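Local coordinates for protein galactan 1,3-beta-galactosidase (Phanerochaete chrysosporium, PDB 7BYS) that probably hydrolyses beta-1,3-galactan from the chain end, releasing galactose, and carries a carbohydrate-binding module with a calcium site after its catalytic domain, at residues Q18-Q26 with E81-Q89; Y124-G132 with Y171-S179. All coordinates share one frame; numbering follows the deposited sequence. Where two conformers were deposited one is given.

Interaction 1. Residues Q18-Q26 with E81-Q89; sequences QAHGAGILQ and ERPKVIFNQ
Lys-84 reaches across from 81-89 to the carbonyl of Ala-22, donating from NZ to Ala-22 O at 2.8 Å, the single direct hydrogen bond between these segments. They belong to the innermost strands of two successive blades in the five-bladed beta-propeller of family 43, and run almost parallel, 7° apart. The lysine chain starts with CG anti to its own carbonyl carbon and bends at chi2 (-73°) and chi4 (-90°), which folds the amine back over the backbone. There NZ also donates to Pro-83 O at 2.9 Å and, weakly, to Arg-82 O; from Ala-22 O and Pro-83 O alike it stands well above the carbonyl plane. A methionine in its place would probably leave the Ala-22 and Pro-83 carbonyls without this shared donor and let the two strand starts shift against each other. Around this clasp the backbones come close at two glycines: Gly-21 O receives a CA-H...O contact from Arg-82 CA, and Gly-23 CA lies 3.4 Å from Pro-83 O. Farther along, water takes over: one molecule links Ile-24 O to Val-85 N, a second donates to both Ile-24 O and Val-85 O. Leu-25 then sets CD2 4.0 Å from Val-85 CG1 while its CD1 lies against Val-85 O.

Glu-81 and Arg-82, at the start of their segment, bind galactose in another structure of this protein; here the arginine finds its strongest polar partner in Asn-243, close to Gln-242 and Asp-137. Glu-36 OE2 accepts from Arg-82 N. Where 18-26 turns its corner, His-20 NE2 donates 2.9 Å to Gln-18 OE1, which sits at the edge of the imidazole, in its plane.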
ATOM      1  N   GLN A  18      -2.188  12.174   1.139  1.00 10.17           N
ATOM      2  CA  GLN A  18      -0.990  12.201   0.301  1.00  8.19           C
ATOM      3  C   GLN A  18       0.199  11.775   1.154  1.00 10.35           C
ATOM      4  O   GLN A  18       0.961  12.614   1.640  1.00 10.73           O
ATOM      5  CB  GLN A  18      -0.786  13.587  -0.283  1.00 11.90           C
ATOM      6  CG  GLN A  18      -1.850  13.952  -1.315  1.00 11.18           C
ATOM      7  CD  GLN A  18      -1.688  13.184  -2.603  1.00 12.11           C
ATOM      8  OE1 GLN A  18      -0.669  12.534  -2.825  1.00 12.71           O
ATOM      9  NE2 GLN A  18      -2.701  13.244  -3.461  1.00 15.16           N
ATOM     10  N   ALA A  19       0.352  10.467   1.335  1.00  9.27           N
ATOM     11  CA  ALA A  19       1.404   9.913   2.186  1.00  9.02           C
ATOM     12  C   ALA A  19       1.854   8.566   1.614  1.00  8.12           C
ATOM     13  O   ALA A  19       1.762   7.509   2.238  1.00  8.75           O
ATOM     14  CB  ALA A  19       0.922   9.822   3.633  1.00  9.80           C
ATOM     15  N   HIS A  20       2.320   8.587   0.368  1.00  8.48           N
ATOM     16  CA  HIS A  20       2.790   7.379  -0.298  1.00  7.93           C
ATOM     17  C   HIS A  20       4.163   6.978   0.232  1.00  8.89           C
ATOM     18  O   HIS A  20       4.916   7.805   0.744  1.00  9.09           O
ATOM     19  CB  HIS A  20       2.799   7.638  -1.803  1.00  9.39           C
ATOM     20  CG  HIS A  20       1.552   8.324  -2.284  1.00  9.96           C
ATOM     21  ND1 HIS A  20       0.412   7.631  -2.629  1.00 11.56           N
ATOM     22  CD2 HIS A  20       1.255   9.638  -2.434  1.00  9.68           C
ATOM     23  CE1 HIS A  20      -0.531   8.485  -2.988  1.00  8.59           C
ATOM     24  NE2 HIS A  20      -0.045   9.711  -2.889  1.00 10.09           N
ATOM     25  N   GLY A  21       4.482   5.693   0.123  1.00  7.00           N
ATOM     26  CA  GLY A  21       5.740   5.230   0.694  1.00  8.03           C
ATOM     27  C   GLY A  21       5.762   5.329   2.210  1.00  8.49           C
ATOM     28  O   GLY A  21       6.782   5.746   2.790  1.00  9.80           O
ATOM     29  N   ALA A  22       4.670   4.911   2.861  1.00  6.80           N
ATOM     30  CA  ALA A  22       4.383   5.186   4.271  1.00  8.03           C
ATOM     31  C   ALA A  22       5.546   4.877   5.202  1.00  8.77           C
ATOM     32  O   ALA A  22       6.205   3.839   5.085  1.00  9.08           O
ATOM     33  CB  ALA A  22       3.213   4.305   4.713  1.00  9.77           C
ATOM     34  N   GLY A  23       5.733   5.756   6.179  1.00  8.00           N
ATOM     35  CA  GLY A  23       6.459   5.446   7.394  1.00  8.61           C
ATOM     36  C   GLY A  23       5.578   5.770   8.586  1.00  9.38           C
ATOM     37  O   GLY A  23       4.990   6.860   8.653  1.00 10.13           O
ATOM     38  N   ILE A  24       5.436   4.834   9.525  1.00  9.04           N
ATOM     39  CA  ILE A  24       4.595   5.023  10.705  1.00  7.98           C
ATOM     40  C   ILE A  24       5.482   5.199  11.928  1.00  7.36           C
ATOM     41  O   ILE A  24       6.521   4.540  12.057  1.00  9.64           O
ATOM     42  CB  ILE A  24       3.614   3.851  10.910  1.00  8.13           C
ATOM     43  CG1 ILE A  24       2.830   3.574   9.628  1.00  9.11           C
ATOM     44  CG2 ILE A  24       2.663   4.161  12.067  1.00 10.47           C
ATOM     45  CD1 ILE A  24       1.866   4.690   9.211  1.00 10.30           C
ATOM     46  N   LEU A  25       5.062   6.085  12.829  1.00  9.56           N
ATOM     47  CA  LEU A  25       5.717   6.321  14.111  1.00 11.06           C
ATOM     48  C   LEU A  25       4.637   6.350  15.178  1.00 11.84           C
ATOM     49  O   LEU A  25       3.579   6.950  14.982  1.00 10.80           O
ATOM     50  CB  LEU A  25       6.449   7.685  14.095  1.00 11.83           C
ATOM     51  CG  LEU A  25       6.883   8.313  15.430  1.00 11.45           C
ATOM     52  CD1 LEU A  25       8.088   7.608  16.025  1.00 13.30           C
ATOM     53  CD2 LEU A  25       7.171   9.801  15.250  1.00 13.87           C
ATOM     54  N   GLN A  26       4.892   5.700  16.308  1.00 13.07           N
ATOM     55  CA  GLN A  26       3.978   5.770  17.438  1.00 11.51           C
ATOM     56  C   GLN A  26       4.656   6.524  18.571  1.00 11.10           C
ATOM     57  O   GLN A  26       5.782   6.192  18.956  1.00 13.73           O
ATOM     58  CB  GLN A  26       3.538   4.379  17.908  1.00 13.95           C
ATOM     59  CG  GLN A  26       2.448   4.434  18.973  1.00 14.64           C
ATOM     60  CD  GLN A  26       2.082   3.070  19.545  1.00 18.75           C
ATOM     61  OE1 GLN A  26       2.460   2.031  19.010  1.00 24.36           O
ATOM     62  NE2 GLN A  26       1.340   3.077  20.641  1.00 26.32           N
ATOM     63  N   GLU A  81      11.893   9.833  -1.191  1.00  8.93           N
ATOM     64  CA  GLU A  81      10.982   8.698  -1.185  1.00  8.99           C
ATOM     65  C   GLU A  81      11.072   7.923   0.118  1.00  8.33           C
ATOM     66  O   GLU A  81      12.116   7.891   0.776  1.00  8.70           O
ATOM     67  CB  GLU A  81      11.242   7.744  -2.363  1.00 10.21           C
ATOM     68  CG  GLU A  81      10.722   8.315  -3.697  1.00 11.31           C
ATOM     69  CD  GLU A  81      11.079   7.476  -4.908  1.00 15.83           C
ATOM     70  OE1 GLU A  81      11.774   6.455  -4.765  1.00 14.13           O
ATOM     71  OE2 GLU A  81      10.664   7.849  -6.026  1.00 15.71           O
ATOM     72  N   ARG A  82       9.959   7.279   0.456  1.00  7.77           N
ATOM     73  CA  ARG A  82       9.880   6.317   1.546  1.00  7.80           C
ATOM     74  C   ARG A  82      10.424   6.850   2.882  1.00  8.07           C
ATOM     75  O   ARG A  82      11.295   6.242   3.488  1.00  9.68           O
ATOM     76  CB  ARG A  82      10.540   4.998   1.166  1.00  6.96           C
ATOM     77  CG  ARG A  82       9.830   4.321  -0.013  1.00  7.04           C
ATOM     78  CD  ARG A  82      10.512   3.029  -0.460  1.00  8.39           C
ATOM     79  NE  ARG A  82       9.826   2.462  -1.627  1.00  8.79           N
ATOM     80  CZ  ARG A  82       8.694   1.765  -1.580  1.00  7.70           C
ATOM     81  NH1 ARG A  82       8.107   1.481  -0.424  1.00  9.40           N
ATOM     82  NH2 ARG A  82       8.162   1.317  -2.710  1.00 10.61           N
ATOM     83  N   PRO A  83       9.909   7.990   3.354  1.00  7.73           N
ATOM     84  CA  PRO A  83      10.371   8.513   4.643  1.00  6.45           C
ATOM     85  C   PRO A  83      10.048   7.545   5.776  1.00  8.53           C
ATOM     86  O   PRO A  83       9.060   6.811   5.738  1.00  8.61           O
ATOM     87  CB  PRO A  83       9.574   9.811   4.796  1.00  8.59           C
ATOM     88  CG  PRO A  83       8.282   9.524   4.052  1.00  8.09           C
ATOM     89  CD  PRO A  83       8.721   8.715   2.858  1.00  8.23           C
ATOM     90  N   LYS A  84      10.903   7.556   6.794  1.00  8.27           N
ATOM     91  CA  LYS A  84      10.753   6.723   7.984  1.00  7.09           C
ATOM     92  C   LYS A  84      11.239   7.577   9.147  1.00  7.47           C
ATOM     93  O   LYS A  84      12.193   8.339   8.985  1.00  8.83           O
ATOM     94  CB  LYS A  84      11.640   5.455   7.879  1.00  7.56           C
ATOM     95  CG  LYS A  84      11.385   4.584   6.635  1.00  7.88           C
ATOM     96  CD  LYS A  84      10.079   3.810   6.719  1.00  8.27           C
ATOM     97  CE  LYS A  84       9.716   3.240   5.348  1.00  9.55           C
ATOM     98  NZ  LYS A  84       8.875   4.192   4.524  1.00  8.43           N
ATOM     99  N   VAL A  85      10.568   7.503  10.296  1.00  8.21           N
ATOM    100  CA  VAL A  85      10.928   8.321  11.453  1.00  8.06           C
ATOM    101  C   VAL A  85      10.964   7.446  12.698  1.00  8.72           C
ATOM    102  O   VAL A  85      10.027   6.679  12.957  1.00  8.31           O
ATOM    103  CB  VAL A  85       9.954   9.496  11.668  1.00  8.26           C
ATOM    104  CG1 VAL A  85      10.394  10.330  12.876  1.00  8.81           C
ATOM    105  CG2 VAL A  85       9.874  10.382  10.431  1.00  9.51           C
ATOM    106  N   ILE A  86      12.055   7.555  13.454  1.00  8.52           N
ATOM    107  CA  ILE A  86      12.176   6.903  14.753  1.00  9.61           C
ATOM    108  C   ILE A  86      12.626   7.920  15.796  1.00  8.98           C
ATOM    109  O   ILE A  86      13.276   8.922  15.481  1.00 10.04           O
ATOM    110  CB  ILE A  86      13.117   5.676  14.727  1.00  9.94           C
ATOM    111  CG1 ILE A  86      14.510   6.060  14.236  1.00 10.23           C
ATOM    112  CG2 ILE A  86      12.521   4.543  13.883  1.00 10.91           C
ATOM    113  CD1 ILE A  86      15.497   4.905  14.309  1.00 12.21           C
ATOM    114  N   PHE A  87      12.279   7.657  17.055  1.00  9.74           N
ATOM    115  CA  PHE A  87      12.626   8.553  18.154  1.00  9.22           C
ATOM    116  C   PHE A  87      13.898   8.074  18.833  1.00  8.95           C
ATOM    117  O   PHE A  87      14.004   6.902  19.219  1.00 10.43           O
ATOM    118  CB  PHE A  87      11.491   8.626  19.173  1.00 11.13           C
ATOM    119  CG  PHE A  87      11.774   9.541  20.339  1.00 10.40           C
ATOM    120  CD1 PHE A  87      11.848  10.917  20.160  1.00 11.91           C
ATOM    121  CD2 PHE A  87      11.967   9.022  21.609  1.00 12.73           C
ATOM    122  CE1 PHE A  87      12.099  11.764  21.243  1.00 11.08           C
ATOM    123  CE2 PHE A  87      12.220   9.862  22.689  1.00 15.01           C
ATOM    124  CZ  PHE A  87      12.277  11.226  22.502  1.00 12.74           C
ATOM    125  N   ASN A  88      14.850   8.984  18.977  1.00 10.07           N
ATOM    126  CA  ASN A  88      16.103   8.718  19.671  1.00 10.71           C
ATOM    127  C   ASN A  88      15.974   9.181  21.122  1.00 11.56           C
ATOM    128  O   ASN A  88      15.902  10.388  21.395  1.00 11.70           O
ATOM    129  CB  ASN A  88      17.250   9.432  18.971  1.00 10.13           C
ATOM    130  CG  ASN A  88      18.595   9.032  19.529  1.00 12.23           C
ATOM    131  OD1 ASN A  88      18.957   9.435  20.630  1.00 14.00           O
ATOM    132  ND2 ASN A  88      19.332   8.221  18.788  1.00 11.10           N
ATOM    133  N   GLN A  89      15.923   8.217  22.041  1.00 12.32           N
ATOM    134  CA  GLN A  89      15.756   8.524  23.462  1.00 13.39           C
ATOM    135  C   GLN A  89      16.970   9.238  24.041  1.00 16.56           C
ATOM    136  O   GLN A  89      16.822  10.150  24.863  1.00 16.55           O
ATOM    137  CB  GLN A  89      15.469   7.241  24.242  1.00 16.80           C
ATOM    138  CG  GLN A  89      14.087   6.679  23.958  1.00 20.55           C
ATOM    139  CD  GLN A  89      13.677   5.555  24.898  1.00 35.96           C
ATOM    140  OE1 GLN A  89      12.624   4.939  24.719  1.00 39.08           O
ATOM    141  NE2 GLN A  89      14.502   5.284  25.902  1.00 32.43           N
TER
HETATM  142  O   HOH W   1       8.708   5.137  10.095  1.00 10.23           O
HETATM  143  O   HOH W   2       8.924   4.230  13.351  1.00 21.53           O

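Interaction 2. Residues Y124-G132 with Y171-S179; sequences YKGSFKPLG and YYNVTAQVS. With NAG (2-acetamido-2-deoxy-beta-D-glucopyranose), chain D.
Tyr-172 offers one ring face to Lys-125, whose NZ stands 4.4 Å from the ring centroid and 22° off the normal, a cation-pi contact displaced toward the rim. The tyrosine hydroxyl is hydrogen-bonded to Glu-93. The backbone of the same residue takes part too: Tyr-172 O lies 3.7 Å from Phe-128 CZ, approaching the phenyl ring obliquely. That ring projects from the crowded position between backbone N and carbonyl carbon (chi1 59°), which turns it toward Tyr-172 O and Asn-173. Asn-173 puts OD1 3.6 Å from Phe-128 CE2, with amide and ring planes steeply inclined to one another. With CG anti to the backbone N (chi1 -175°) the amide extends to the phenyl ring, and its nitrogen carries the sugar, ND2 being bonded covalently to C1 of an N-acetylglucosamine, with C1 turned to the same side as OD1. A water bridges the junction, accepting from Leu-131 N at 2.8 Å and donating to Asn-173 OD1 at 2.9 Å, with a weak further bond to the sugar O7.

Val-174 turns toward the other segment and divides its methyls: CG2 meets Pro-130 CB at 3.8 Å, while CG1 meets Leu-131 CG at 3.9 Å. Leu-131 crosses it at about a right angle, and its CD2 packs against both Val-174 O and the sugar C6. Beyond this, Thr-175 and Ala-176 point away, and Leu-131 CD1 reaches as far as the backbone N of Gln-177. Val-178 and Ser-179 form a classic beta bulge against strand 161-167. Strands 123-128 and 174-181 are the outermost of two neighbouring propeller blades, joined here by side chains and water at a surface N-glycosylation site whose sequon is Asn-173, Val-174 and Thr-175.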
ATOM      1  N   TYR A 124      16.812  19.328   7.479  1.00 14.76           N
ATOM      2  CA  TYR A 124      17.603  18.424   6.663  1.00 13.60           C
ATOM      3  C   TYR A 124      19.078  18.573   6.999  1.00 16.24           C
ATOM      4  O   TYR A 124      19.594  19.691   7.110  1.00 16.85           O
ATOM      5  CB  TYR A 124      17.342  18.783   5.202  1.00 13.73           C
ATOM      6  CG  TYR A 124      18.193  18.127   4.140  1.00 13.33           C
ATOM      7  CD1 TYR A 124      18.217  16.746   3.976  1.00 13.62           C
ATOM      8  CD2 TYR A 124      18.914  18.903   3.247  1.00 15.95           C
ATOM      9  CE1 TYR A 124      18.969  16.160   2.970  1.00 12.92           C
ATOM     10  CE2 TYR A 124      19.670  18.335   2.251  1.00 17.33           C
ATOM     11  CZ  TYR A 124      19.684  16.962   2.105  1.00 13.14           C
ATOM     12  OH  TYR A 124      20.443  16.425   1.096  1.00 16.36           O
ATOM     13  N   LYS A 125      19.760  17.441   7.152  1.00 13.73           N
ATOM     14  CA  LYS A 125      21.164  17.394   7.528  1.00 15.97           C
ATOM     15  C   LYS A 125      22.077  17.023   6.374  1.00 17.83           C
ATOM     16  O   LYS A 125      23.302  17.053   6.539  1.00 17.09           O
ATOM     17  CB  LYS A 125      21.380  16.380   8.660  1.00 15.76           C
ATOM     18  CG  LYS A 125      20.605  16.673   9.935  1.00 20.38           C
ATOM     19  CD  LYS A 125      21.011  18.011  10.540  1.00 27.20           C
ATOM     20  CE  LYS A 125      21.233  17.893  12.042  1.00 35.34           C
ATOM     21  NZ  LYS A 125      22.168  16.779  12.395  1.00 35.14           N
ATOM     22  N   GLY A 126      21.523  16.670   5.218  1.00 13.93           N
ATOM     23  CA  GLY A 126      22.345  16.229   4.113  1.00 14.96           C
ATOM     24  C   GLY A 126      22.071  14.810   3.657  1.00 12.26           C
ATOM     25  O   GLY A 126      21.446  14.006   4.366  1.00 12.79           O
ATOM     26  N   SER A 127      22.544  14.497   2.456  1.00 13.31           N
ATOM     27  CA  SER A 127      22.405  13.170   1.876  1.00 13.70           C
ATOM     28  C   SER A 127      23.770  12.525   1.666  1.00 15.23           C
ATOM     29  O   SER A 127      24.776  13.218   1.463  1.00 16.91           O
ATOM     30  CB  SER A 127      21.647  13.238   0.549  1.00 13.18           C
ATOM     31  OG  SER A 127      20.365  13.817   0.740  1.00 14.21           O
ATOM     32  N   PHE A 128      23.800  11.192   1.698  1.00 13.81           N
ATOM     33  CA  PHE A 128      25.059  10.470   1.561  1.00 13.32           C
ATOM     34  C   PHE A 128      24.804   9.024   1.144  1.00 13.57           C
ATOM     35  O   PHE A 128      23.675   8.527   1.198  1.00 12.23           O
ATOM     36  CB  PHE A 128      25.880  10.538   2.857  1.00 12.26           C
ATOM     37  CG  PHE A 128      25.173   9.954   4.059  1.00 14.43           C
ATOM     38  CD1 PHE A 128      24.314  10.724   4.832  1.00 14.84           C
ATOM     39  CD2 PHE A 128      25.364   8.635   4.406  1.00 14.60           C
ATOM     40  CE1 PHE A 128      23.672  10.179   5.932  1.00 17.78           C
ATOM     41  CE2 PHE A 128      24.721   8.085   5.504  1.00 15.78           C
ATOM     42  CZ  PHE A 128      23.877   8.864   6.261  1.00 15.20           C
ATOM     43  N   LYS A 129      25.882   8.359   0.688  1.00 14.35           N
ATOM     44  CA  LYS A 129      25.850   6.927   0.401  1.00 14.38           C
ATOM     45  C   LYS A 129      26.285   6.157   1.638  1.00 14.67           C
ATOM     46  O   LYS A 129      27.411   6.367   2.120  1.00 17.25           O
ATOM     47  CB  LYS A 129      26.793   6.591  -0.738  1.00 14.72           C
ATOM     48  CG  LYS A 129      26.300   7.001  -2.119  1.00 17.06           C
ATOM     49  CD  LYS A 129      27.200   6.398  -3.194  1.00 22.93           C
ATOM     50  CE  LYS A 129      26.650   6.611  -4.590  1.00 29.08           C
ATOM     51  NZ  LYS A 129      25.418   5.820  -4.823  1.00 22.53           N
ATOM     52  N   PRO A 130      25.458   5.252   2.166  1.00 13.97           N
ATOM     53  CA  PRO A 130      25.832   4.512   3.384  1.00 16.14           C
ATOM     54  C   PRO A 130      27.010   3.575   3.140  1.00 15.24           C
ATOM     55  O   PRO A 130      26.980   2.726   2.242  1.00 15.26           O
ATOM     56  CB  PRO A 130      24.561   3.730   3.732  1.00 17.06           C
ATOM     57  CG  PRO A 130      23.802   3.650   2.461  1.00 18.88           C
ATOM     58  CD  PRO A 130      24.108   4.909   1.697  1.00 14.40           C
ATOM     59  N   LEU A 131      28.047   3.733   3.964  1.00 13.57           N
ATOM     60  CA  LEU A 131      29.337   3.055   3.785  1.00 14.29           C
ATOM     61  C   LEU A 131      29.885   3.221   2.371  1.00 16.85           C
ATOM     62  O   LEU A 131      30.668   2.389   1.896  1.00 18.72           O
ATOM     63  CB  LEU A 131      29.283   1.583   4.208  1.00 17.80           C
ATOM     64  CG  LEU A 131      28.691   1.365   5.606  1.00 16.63           C
ATOM     65  CD1 LEU A 131      28.491  -0.098   5.862  1.00 22.74           C
ATOM     66  CD2 LEU A 131      29.571   1.986   6.693  1.00 23.92           C
ATOM     67  N   GLY A 132      29.473   4.285   1.687  1.00 16.20           N
ATOM     68  CA  GLY A 132      29.928   4.567   0.345  1.00 15.81           C
ATOM     69  C   GLY A 132      29.236   3.791  -0.755  1.00 19.38           C
ATOM     70  O   GLY A 132      29.602   3.960  -1.922  1.00 20.99           O
ATOM     71  N   TYR A 171      21.540   7.738  15.495  1.00 10.09           N
ATOM     72  CA  TYR A 171      20.740   7.466  14.294  1.00  9.44           C
ATOM     73  C   TYR A 171      21.104   8.403  13.135  1.00 11.21           C
ATOM     74  O   TYR A 171      20.265   8.712  12.283  1.00 11.72           O
ATOM     75  CB  TYR A 171      19.224   7.513  14.553  1.00  9.67           C
ATOM     76  CG  TYR A 171      18.666   6.652  15.670  1.00  8.46           C
ATOM     77  CD1 TYR A 171      19.325   5.518  16.137  1.00 10.10           C
ATOM     78  CD2 TYR A 171      17.430   6.970  16.234  1.00  7.98           C
ATOM     79  CE1 TYR A 171      18.763   4.727  17.152  1.00 11.07           C
ATOM     80  CE2 TYR A 171      16.863   6.188  17.237  1.00 10.10           C
ATOM     81  CZ  TYR A 171      17.532   5.071  17.698  1.00  9.33           C
ATOM     82  OH  TYR A 171      16.964   4.287  18.685  1.00 11.52           O
ATOM     83  N   TYR A 172      22.345   8.887  13.083  1.00 10.98           N
ATOM     84  CA  TYR A 172      22.751   9.852  12.062  1.00 10.38           C
ATOM     85  C   TYR A 172      23.519   9.221  10.914  1.00 13.68           C
ATOM     86  O   TYR A 172      23.637   9.845   9.853  1.00 14.75           O
ATOM     87  CB  TYR A 172      23.662  10.939  12.654  1.00 14.72           C
ATOM     88  CG  TYR A 172      23.006  11.927  13.590  1.00 12.71           C
ATOM     89  CD1 TYR A 172      21.626  11.954  13.787  1.00 13.10           C
ATOM     90  CD2 TYR A 172      23.787  12.850  14.276  1.00 16.29           C
ATOM     91  CE1 TYR A 172      21.045  12.878  14.655  1.00 16.66           C
ATOM     92  CE2 TYR A 172      23.226  13.765  15.144  1.00 18.12           C
ATOM     93  CZ  TYR A 172      21.860  13.785  15.329  1.00 18.68           C
ATOM     94  OH  TYR A 172      21.318  14.712  16.204  1.00 18.86           O
ATOM     95  N   ASN A 173      24.050   8.018  11.104  1.00 13.29           N
ATOM     96  CA  ASN A 173      24.976   7.444  10.145  1.00 14.05           C
ATOM     97  C   ASN A 173      24.983   5.933  10.329  1.00 11.69           C
ATOM     98  O   ASN A 173      24.620   5.414  11.387  1.00 12.45           O
ATOM     99  CB  ASN A 173      26.370   8.058  10.339  1.00 15.33           C
ATOM    100  CG  ASN A 173      27.364   7.607   9.301  1.00 21.37           C
ATOM    101  OD1 ASN A 173      27.005   7.296   8.162  1.00 18.95           O
ATOM    102  ND2 ASN A 173      28.635   7.564   9.697  1.00 28.93           N
ATOM    103  N   VAL A 174      25.409   5.232   9.281  1.00 13.71           N
ATOM    104  CA  VAL A 174      25.528   3.779   9.305  1.00 15.43           C
ATOM    105  C   VAL A 174      26.928   3.417   9.787  1.00 15.80           C
ATOM    106  O   VAL A 174      27.920   3.933   9.258  1.00 24.20           O
ATOM    107  CB  VAL A 174      25.265   3.205   7.905  1.00 21.09           C
ATOM    108  CG1 VAL A 174      25.580   1.732   7.881  1.00 25.65           C
ATOM    109  CG2 VAL A 174      23.829   3.483   7.468  1.00 23.30           C
ATOM    110  N   THR A 175      27.011   2.535  10.787  1.00 12.71           N
ATOM    111  CA  THR A 175      28.279   2.170  11.422  1.00 17.42           C
ATOM    112  C   THR A 175      28.845   0.828  10.956  1.00 21.61           C
ATOM    113  O   THR A 175      30.060   0.716  10.753  1.00 22.49           O
ATOM    114  CB  THR A 175      28.144   2.190  12.955  1.00 18.96           C
ATOM    115  OG1 THR A 175      29.415   1.906  13.557  1.00 30.83           O
ATOM    116  CG2 THR A 175      27.134   1.178  13.457  1.00 21.88           C
ATOM    117  N   ALA A 176      28.009  -0.194  10.777  1.00 17.76           N
ATOM    118  CA  ALA A 176      28.493  -1.527  10.450  1.00 15.95           C
ATOM    119  C   ALA A 176      27.448  -2.228   9.598  1.00 18.31           C
ATOM    120  O   ALA A 176      26.248  -2.086   9.843  1.00 13.62           O
ATOM    121  CB  ALA A 176      28.725  -2.365  11.714  1.00 17.76           C
ATOM    122  N   GLN A 177      27.911  -2.994   8.615  1.00 15.02           N
ATOM    123  CA  GLN A 177      27.030  -3.913   7.910  1.00 13.04           C
ATOM    124  C   GLN A 177      26.692  -5.085   8.814  1.00 14.16           C
ATOM    125  O   GLN A 177      27.537  -5.585   9.564  1.00 14.83           O
ATOM    126  CB  GLN A 177      27.709  -4.453   6.661  1.00 14.93           C
ATOM    127  CG  GLN A 177      26.744  -5.086   5.666  0.56 12.48           C
ATOM    128  CD  GLN A 177      27.356  -5.246   4.286  0.56 19.58           C
ATOM    129  OE1 GLN A 177      27.534  -4.269   3.560  0.56 20.73           O
ATOM    130  NE2 GLN A 177      27.695  -6.477   3.926  0.56 17.41           N
ATOM    131  N   VAL A 178      25.446  -5.530   8.745  1.00 11.62           N
ATOM    132  CA  VAL A 178      24.962  -6.615   9.573  1.00 11.23           C
ATOM    133  C   VAL A 178      24.590  -7.835   8.737  1.00 13.10           C
ATOM    134  O   VAL A 178      24.862  -8.974   9.133  1.00 15.04           O
ATOM    135  CB  VAL A 178      23.772  -6.127  10.430  1.00 13.01           C
ATOM    136  CG1 VAL A 178      23.163  -7.255  11.206  1.00 14.78           C
ATOM    137  CG2 VAL A 178      24.238  -5.023  11.367  1.00 13.56           C
ATOM    138  N   SER A 179      23.971  -7.615   7.577  1.00 11.69           N
ATOM    139  CA  SER A 179      23.517  -8.694   6.714  1.00 14.11           C
ATOM    140  C   SER A 179      23.565  -8.215   5.271  1.00 13.70           C
ATOM    141  O   SER A 179      23.299  -7.045   4.983  1.00 11.57           O
ATOM    142  CB  SER A 179      22.073  -9.085   7.059  1.00 14.16           C
ATOM    143  OG  SER A 179      21.561 -10.006   6.108  1.00 20.39           O
TER
HETATM  144  C1  NAG D 501      29.714   7.147   8.839  1.00 30.35           C
HETATM  145  C2  NAG D 501      30.805   8.205   8.697  1.00 36.58           C
HETATM  146  C3  NAG D 501      31.934   7.746   7.839  1.00 33.82           C
HETATM  147  C4  NAG D 501      32.461   6.408   8.273  1.00 35.77           C
HETATM  148  C5  NAG D 501      31.317   5.392   8.337  1.00 34.98           C
HETATM  149  C6  NAG D 501      31.814   4.033   8.731  1.00 33.68           C
HETATM  150  C7  NAG D 501      29.477   9.569   6.888  1.00 41.35           C
HETATM  151  C8  NAG D 501      28.889  10.923   6.474  1.00 40.59           C
HETATM  152  N2  NAG D 501      30.189   9.473   8.169  1.00 37.49           N
HETATM  153  O3  NAG D 501      33.008   8.727   7.894  1.00 40.68           O
HETATM  154  O4  NAG D 501      33.461   5.962   7.353  1.00 37.73           O
HETATM  155  O5  NAG D 501      30.305   5.846   9.303  1.00 28.38           O
HETATM  156  O6  NAG D 501      31.958   3.971  10.125  1.00 34.78           O
HETATM  157  O7  NAG D 501      29.350   8.631   6.163  1.00 41.49           O
HETATM  158  O   HOH W   3      27.922   5.589   6.069  1.00 22.58           O

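Overall arrangement
Interaction 1 closes before interaction 2 opens along the chain, and their centres lie about 17 Å apart. They share one propeller blade: strand 79-88 is its innermost strand and strand 123-128 its outermost, with 93-101 and 109-115 between. Interaction 1 joins this blade to the preceding one near the galactose-binding centre; interaction 2 joins it to the following one at the glycosylated periphery. The two contacts meet at Tyr-171, whose CD2 packs 3.4 Å from Ile-86 CD1 and equally close to Asn-88 ND2. Three consecutive blades of the catalytic domain are thus linked, the buried contact beside the sugar site and the surface one farther out, its Pro-130 side chain about 11 Å from that of Asp-137.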